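Local structure of structural protein VP1 (Trichodysplasia spinulosa-associated polyomavirus, 4U60) at residues Glu47-Ala52 with Ser62-Thr67; Gln57-Ser62 with Tyr153-Lys158. The protein forms the outer capsid shell as pentamers of a jelly-roll subunit and binds sialylated glycans such as the GM1 oligosaccharide, probably to attach to host cells. All coordinates share one frame; numbering follows the deposited sequence.

Contact 1: residues Glu47-Ala52 with Ser62-Thr67; sequences EKVTVA and SGEIPT. With SIA (N-acetyl-alpha-neuraminic acid), chain G.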
# COMPACT_ATOMS: atom_id res chain seq x y z
N GLU C 47 -7.47 -0.04 31.22
CA GLU C 47 -8.53 0.70 31.86
C GLU C 47 -8.93 1.85 30.93
O GLU C 47 -8.18 2.18 29.98
CB GLU C 47 -8.06 1.24 33.21
CG GLU C 47 -7.67 0.16 34.20
CD GLU C 47 -8.81 -0.75 34.59
OE1 GLU C 47 -9.97 -0.28 34.71
OE2 GLU C 47 -8.55 -1.93 34.88
N LYS C 48 -10.07 2.46 31.22
CA LYS C 48 -10.53 3.61 30.42
C LYS C 48 -9.47 4.69 30.30
O LYS C 48 -8.87 5.12 31.30
CB LYS C 48 -11.81 4.20 31.00
CG LYS C 48 -13.02 3.30 30.81
CD LYS C 48 -14.24 3.79 31.55
CE LYS C 48 -15.31 2.71 31.60
NZ LYS C 48 -16.46 3.12 32.40
N VAL C 49 -9.26 5.17 29.08
CA VAL C 49 -8.36 6.28 28.84
C VAL C 49 -8.93 7.58 29.41
O VAL C 49 -10.13 7.85 29.31
CB VAL C 49 -8.10 6.41 27.31
CG1 VAL C 49 -7.33 7.67 26.99
CG2 VAL C 49 -7.35 5.19 26.81
N THR C 50 -8.05 8.35 30.07
CA THR C 50 -8.42 9.67 30.56
C THR C 50 -7.48 10.67 29.91
O THR C 50 -6.46 10.28 29.31
CB THR C 50 -8.36 9.79 32.11
OG1 THR C 50 -6.98 9.75 32.54
CG2 THR C 50 -9.15 8.68 32.78
N VAL C 51 -7.83 11.95 29.99
CA VAL C 51 -7.11 12.99 29.26
C VAL C 51 -6.76 14.13 30.20
O VAL C 51 -7.61 14.66 30.95
CB VAL C 51 -7.97 13.47 28.07
CG1 VAL C 51 -7.33 14.67 27.38
CG2 VAL C 51 -8.18 12.31 27.11
N ALA C 52 -5.48 14.49 30.16
CA ALA C 52 -4.98 15.57 31.02
C ALA C 52 -5.66 16.89 30.76
O ALA C 52 -5.91 17.24 29.61
CB ALA C 52 -3.48 15.74 30.82
N SER C 62 -4.05 4.56 37.02
CA SER C 62 -3.47 3.24 37.11
C SER C 62 -4.16 2.30 36.14
O SER C 62 -5.39 2.17 36.14
CB SER C 62 -3.59 2.68 38.52
OG SER C 62 -2.86 1.47 38.61
N GLY C 63 -3.37 1.66 35.30
CA GLY C 63 -3.88 0.67 34.37
C GLY C 63 -4.33 1.17 33.02
O GLY C 63 -4.82 0.38 32.22
N GLU C 64 -4.20 2.47 32.73
CA GLU C 64 -4.62 2.95 31.42
C GLU C 64 -3.50 2.99 30.38
O GLU C 64 -3.74 3.43 29.26
CB GLU C 64 -5.31 4.32 31.49
CG GLU C 64 -4.42 5.54 31.71
CD GLU C 64 -5.20 6.82 31.49
OE1 GLU C 64 -5.69 7.39 32.50
OE2 GLU C 64 -5.35 7.20 30.31
N ILE C 65 -2.29 2.56 30.74
CA ILE C 65 -1.23 2.66 29.77
C ILE C 65 -0.58 1.29 29.46
O ILE C 65 -0.25 0.52 30.34
CB ILE C 65 -0.20 3.75 30.05
CG1 ILE C 65 0.56 3.34 31.25
CG2 ILE C 65 -0.80 5.18 30.13
CD1 ILE C 65 1.83 2.67 30.82
N PRO C 66 -0.43 1.01 28.17
CA PRO C 66 0.22 -0.22 27.73
C PRO C 66 1.70 -0.30 28.07
O PRO C 66 2.40 0.72 28.06
CB PRO C 66 0.01 -0.19 26.22
CG PRO C 66 -1.24 0.60 26.04
CD PRO C 66 -1.23 1.63 27.11
N THR C 67 2.17 -1.53 28.34
CA THR C 67 3.56 -1.78 28.66
C THR C 67 4.08 -2.91 27.77
O THR C 67 3.29 -3.60 27.10
CB THR C 67 3.76 -2.16 30.13
OG1 THR C 67 2.86 -3.20 30.49
CG2 THR C 67 3.52 -0.96 31.03
C1 SIA G . -9.36 10.77 37.05
C2 SIA G . -8.72 12.15 37.22
C3 SIA G . -7.24 12.00 37.58
C4 SIA G . -6.33 11.65 36.40
C5 SIA G . -6.64 12.48 35.16
C6 SIA G . -8.15 12.46 34.89
C7 SIA G . -8.59 13.29 33.68
C8 SIA G . -10.13 13.34 33.55
C9 SIA G . -10.62 13.67 32.14
C10 SIA G . -4.83 12.52 33.49
C11 SIA G . -4.24 11.90 32.24
N5 SIA G . -5.95 11.97 33.97
O1A SIA G . -9.00 9.83 37.80
O1B SIA G . -10.25 10.58 36.18
O4 SIA G . -4.97 11.87 36.86
O6 SIA G . -8.85 12.95 36.05
O7 SIA G . -8.06 14.60 33.76
O8 SIA G . -10.68 12.09 33.92
O9 SIA G . -10.51 12.52 31.27
O10 SIA G . -4.27 13.46 34.04
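The carboxylate of Glu64 lies against the backbone and hydroxyl of Thr50, the two side chains crossing at about a right angle. CG of Glu64 sits between its own backbone N and carbonyl carbon (chi1 75°), and beyond CG the chain is extended. Glu64 CB touches the carbonyl O of Lys48 at 3.7 Å. Each carboxylate oxygen takes a different proton of the same threonine. Thr50 OG1 donates to the syn lone pair of Glu64 OE1 at 2.7 Å, while Thr50 N reaches Glu64 OE2 at 2.9 Å, also from the syn side but 32° out of the carboxylate plane. The two bonds fix the rotation of the carboxylate, and Thr61 OG1 forms a further hydrogen bond with OE1. Val49 CG1 lies near OE2, and His109 of a second subunit packs on Glu64. Glu64 is buried, and its hydrogen bonds with Thr50 N, Thr50 OG1 and Thr61 OG1 would be expected to stabilise its negative charge.

With its proton spent on Glu64, Thr50 OG1 accepts from N5 of the sialic acid at 2.8 Å in an almost straight bond (177°). Glu64 is thus a second-shell residue that orients a hydroxyl contacting the sugar. The backbone of Val51 holds the glycerol tail: its N donates to SIA O9 at 3.0 Å and its O accepts from SIA O7 at 2.8 Å.

At the other end, Glu47 N bonds to Gly63 O at 2.9 Å, and Glu47 CB and CG pack against that carbonyl. The whole is one wall of the glycan pocket of VP1, built on a surface loop between strands 12-29 and 69-74 of the jelly roll.

Contact 2: residues Gln57-Ser62 with Tyr153-Lys158; sequences QDKPTS and YSANDK. With SIA (N-acetyl-alpha-neuraminic acid), chain G.
With CG anti to the backbone N (chi1 -173°) and every later torsion also near 180°, Lys59 stretches out straight until its CE lies 3.5 Å from Ser154 OG. The ammonium joins that hydroxyl through a water, which accepts from Lys59 NZ and donates to Ser154 OG; Asp152 also holds the serine by a hydrogen bond. At Ser62, OG is likewise anti to its backbone N (chi1 -173°) and comes to 3.7 Å from Asn156 CB.

Between these ends Ala155 points its CB at the other segment and presses it on Pro60 O at 3.4 Å. No direct hydrogen bond crosses the contact, and water does the bridging: one molecule donates to Pro60 O at 2.7 Å and accepts from Ala155 N at 3.0 Å, satisfying both backbone groups. Another water binds Ser62 OG and gives a weak bond to Ala155 O. On the more buried side Pro60 CG meets Tyr153 CD1 at an oblique angle, 4.3 Å away, while the phenol OH is hydrogen-bonded to Glu189.

A type I turn from Tyr153 to Asn156 presents Ala155, and an Asx turn follows, in which Asn156 OD1 accepts from Lys158 N lying 45° above the carbonyl plane. The polar backbone of Lys59 is turned to the ligand: its N donates to SIA O10 at 3.0 Å, and its O accepts from SIA O4 at 2.6 Å. Next to the N-acetyl methyl (SIA C11), Asp58 OD1 is hydrogen-bonded to His109 of a second subunit. The turn 153-156 thus packs, largely through bridging waters, on the 57-62 loop, whose Lys59 backbone binds the sialic acid in the glycan pocket of VP1.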
# COMPACT_ATOMS: atom_id res chain seq x y z
N GLN C 57 -0.44 18.65 34.48
CA GLN C 57 -1.34 17.82 35.27
C GLN C 57 -1.67 16.57 34.46
O GLN C 57 -2.83 16.16 34.33
CB GLN C 57 -2.61 18.61 35.62
CG GLN C 57 -2.36 19.87 36.44
CD GLN C 57 -1.83 19.58 37.84
OE1 GLN C 57 -2.07 18.51 38.41
NE2 GLN C 57 -1.14 20.55 38.42
N ASP C 58 -0.64 15.98 33.87
CA ASP C 58 -0.78 14.81 33.01
C ASP C 58 -0.37 13.60 33.83
O ASP C 58 0.81 13.28 33.93
CB ASP C 58 0.06 15.01 31.76
CG ASP C 58 -0.16 13.96 30.71
OD1 ASP C 58 -0.84 12.94 30.94
OD2 ASP C 58 0.39 14.17 29.59
N LYS C 59 -1.36 12.97 34.45
CA LYS C 59 -1.15 11.88 35.39
C LYS C 59 -2.07 10.73 34.99
O LYS C 59 -3.23 10.68 35.42
CB LYS C 59 -1.45 12.36 36.80
CG LYS C 59 -1.11 11.35 37.87
CD LYS C 59 -1.34 11.95 39.24
CE LYS C 59 -1.09 10.90 40.31
NZ LYS C 59 -1.19 11.46 41.68
N PRO C 60 -1.57 9.82 34.16
CA PRO C 60 -2.44 8.72 33.77
C PRO C 60 -2.92 7.90 34.94
O PRO C 60 -2.19 7.72 35.92
CB PRO C 60 -1.55 7.87 32.83
CG PRO C 60 -0.15 8.37 33.04
CD PRO C 60 -0.26 9.78 33.48
N THR C 61 -4.16 7.44 34.86
CA THR C 61 -4.70 6.60 35.91
C THR C 61 -3.98 5.25 35.89
O THR C 61 -3.37 4.84 34.87
CB THR C 61 -6.21 6.38 35.73
OG1 THR C 61 -6.46 5.78 34.45
CG2 THR C 61 -6.95 7.71 35.83
N SER C 62 -4.05 4.56 37.02
CA SER C 62 -3.47 3.24 37.11
C SER C 62 -4.16 2.30 36.14
O SER C 62 -5.39 2.17 36.14
CB SER C 62 -3.59 2.68 38.52
OG SER C 62 -2.86 1.47 38.61
N TYR C 153 3.79 9.49 36.56
CA TYR C 153 3.43 8.07 36.60
C TYR C 153 3.13 7.56 38.02
O TYR C 153 2.97 6.34 38.23
CB TYR C 153 4.57 7.23 35.99
CG TYR C 153 4.77 7.54 34.52
CD1 TYR C 153 3.89 7.06 33.56
CD2 TYR C 153 5.83 8.32 34.09
CE1 TYR C 153 4.05 7.35 32.22
CE2 TYR C 153 6.02 8.60 32.74
CZ TYR C 153 5.12 8.13 31.80
OH TYR C 153 5.29 8.42 30.45
N SER C 154 2.99 8.48 38.98
CA SER C 154 2.86 8.07 40.38
C SER C 154 1.52 7.43 40.79
O SER C 154 1.41 6.97 41.94
CB SER C 154 3.20 9.23 41.31
OG SER C 154 2.22 10.24 41.25
N ALA C 155 0.53 7.40 39.91
CA ALA C 155 -0.68 6.64 40.22
C ALA C 155 -0.41 5.12 40.23
O ALA C 155 -1.22 4.34 40.74
CB ALA C 155 -1.80 6.98 39.24
N ASN C 156 0.71 4.70 39.65
CA ASN C 156 1.06 3.28 39.59
C ASN C 156 2.55 3.10 39.85
O ASN C 156 3.36 3.21 38.93
CB ASN C 156 0.66 2.64 38.24
CG ASN C 156 0.91 1.14 38.21
OD1 ASN C 156 1.40 0.55 39.19
ND2 ASN C 156 0.59 0.51 37.08
N ASP C 157 2.90 2.81 41.10
CA ASP C 157 4.31 2.66 41.45
C ASP C 157 4.93 1.33 40.97
O ASP C 157 6.11 1.08 41.22
CB ASP C 157 4.54 2.86 42.96
CG ASP C 157 3.86 1.81 43.82
OD1 ASP C 157 3.52 0.70 43.34
OD2 ASP C 157 3.65 2.07 45.02
N LYS C 158 4.16 0.48 40.31
CA LYS C 158 4.72 -0.74 39.73
C LYS C 158 5.32 -0.51 38.35
O LYS C 158 5.95 -1.40 37.79
CB LYS C 158 3.67 -1.83 39.67
CG LYS C 158 3.17 -2.29 41.02
CD LYS C 158 2.20 -3.44 40.83
C1 SIA G . -9.36 10.77 37.05
C2 SIA G . -8.72 12.15 37.22
C3 SIA G . -7.24 12.00 37.58
C4 SIA G . -6.33 11.65 36.40
C5 SIA G . -6.64 12.48 35.16
C6 SIA G . -8.15 12.46 34.89
C7 SIA G . -8.59 13.29 33.68
C8 SIA G . -10.13 13.34 33.55
C9 SIA G . -10.62 13.67 32.14
C10 SIA G . -4.83 12.52 33.49
C11 SIA G . -4.24 11.90 32.24
N5 SIA G . -5.95 11.97 33.97
O1A SIA G . -9.00 9.83 37.80
O1B SIA G . -10.25 10.58 36.18
O4 SIA G . -4.97 11.87 36.86
O6 SIA G . -8.85 12.95 36.05
O7 SIA G . -8.06 14.60 33.76
O8 SIA G . -10.68 12.09 33.92
O9 SIA G . -10.51 12.52 31.27
O10 SIA G . -4.27 13.46 34.04
O HOH W 1 1.22 13.21 41.80
O HOH W 2 0.19 8.16 37.06
O HOH W 3 -2.07 1.02 41.27

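Leaving strand 12-29, the chain first passes through 47-52, continues through 57-62 and 62-67, and then enters strand 69-74. Contact 1 closes this one loop on itself, with nine residues between its segments. Contact 2 reaches across 90 residues. Their segments alternate along the chain, so the two closures cross rather than nest, and they share Ser62. Their centres lie 9 Å apart, with Ala52 CB against Asp58 CA and Ile65 CG2 against Pro60 CB. Contact 1 shapes the sugar-binding loop itself, beside a second subunit whose Arg114 also bonds to the sialic acid, while contact 2 ties that loop to the one between strands 141-144 and 177-179 of the small three-stranded sheet.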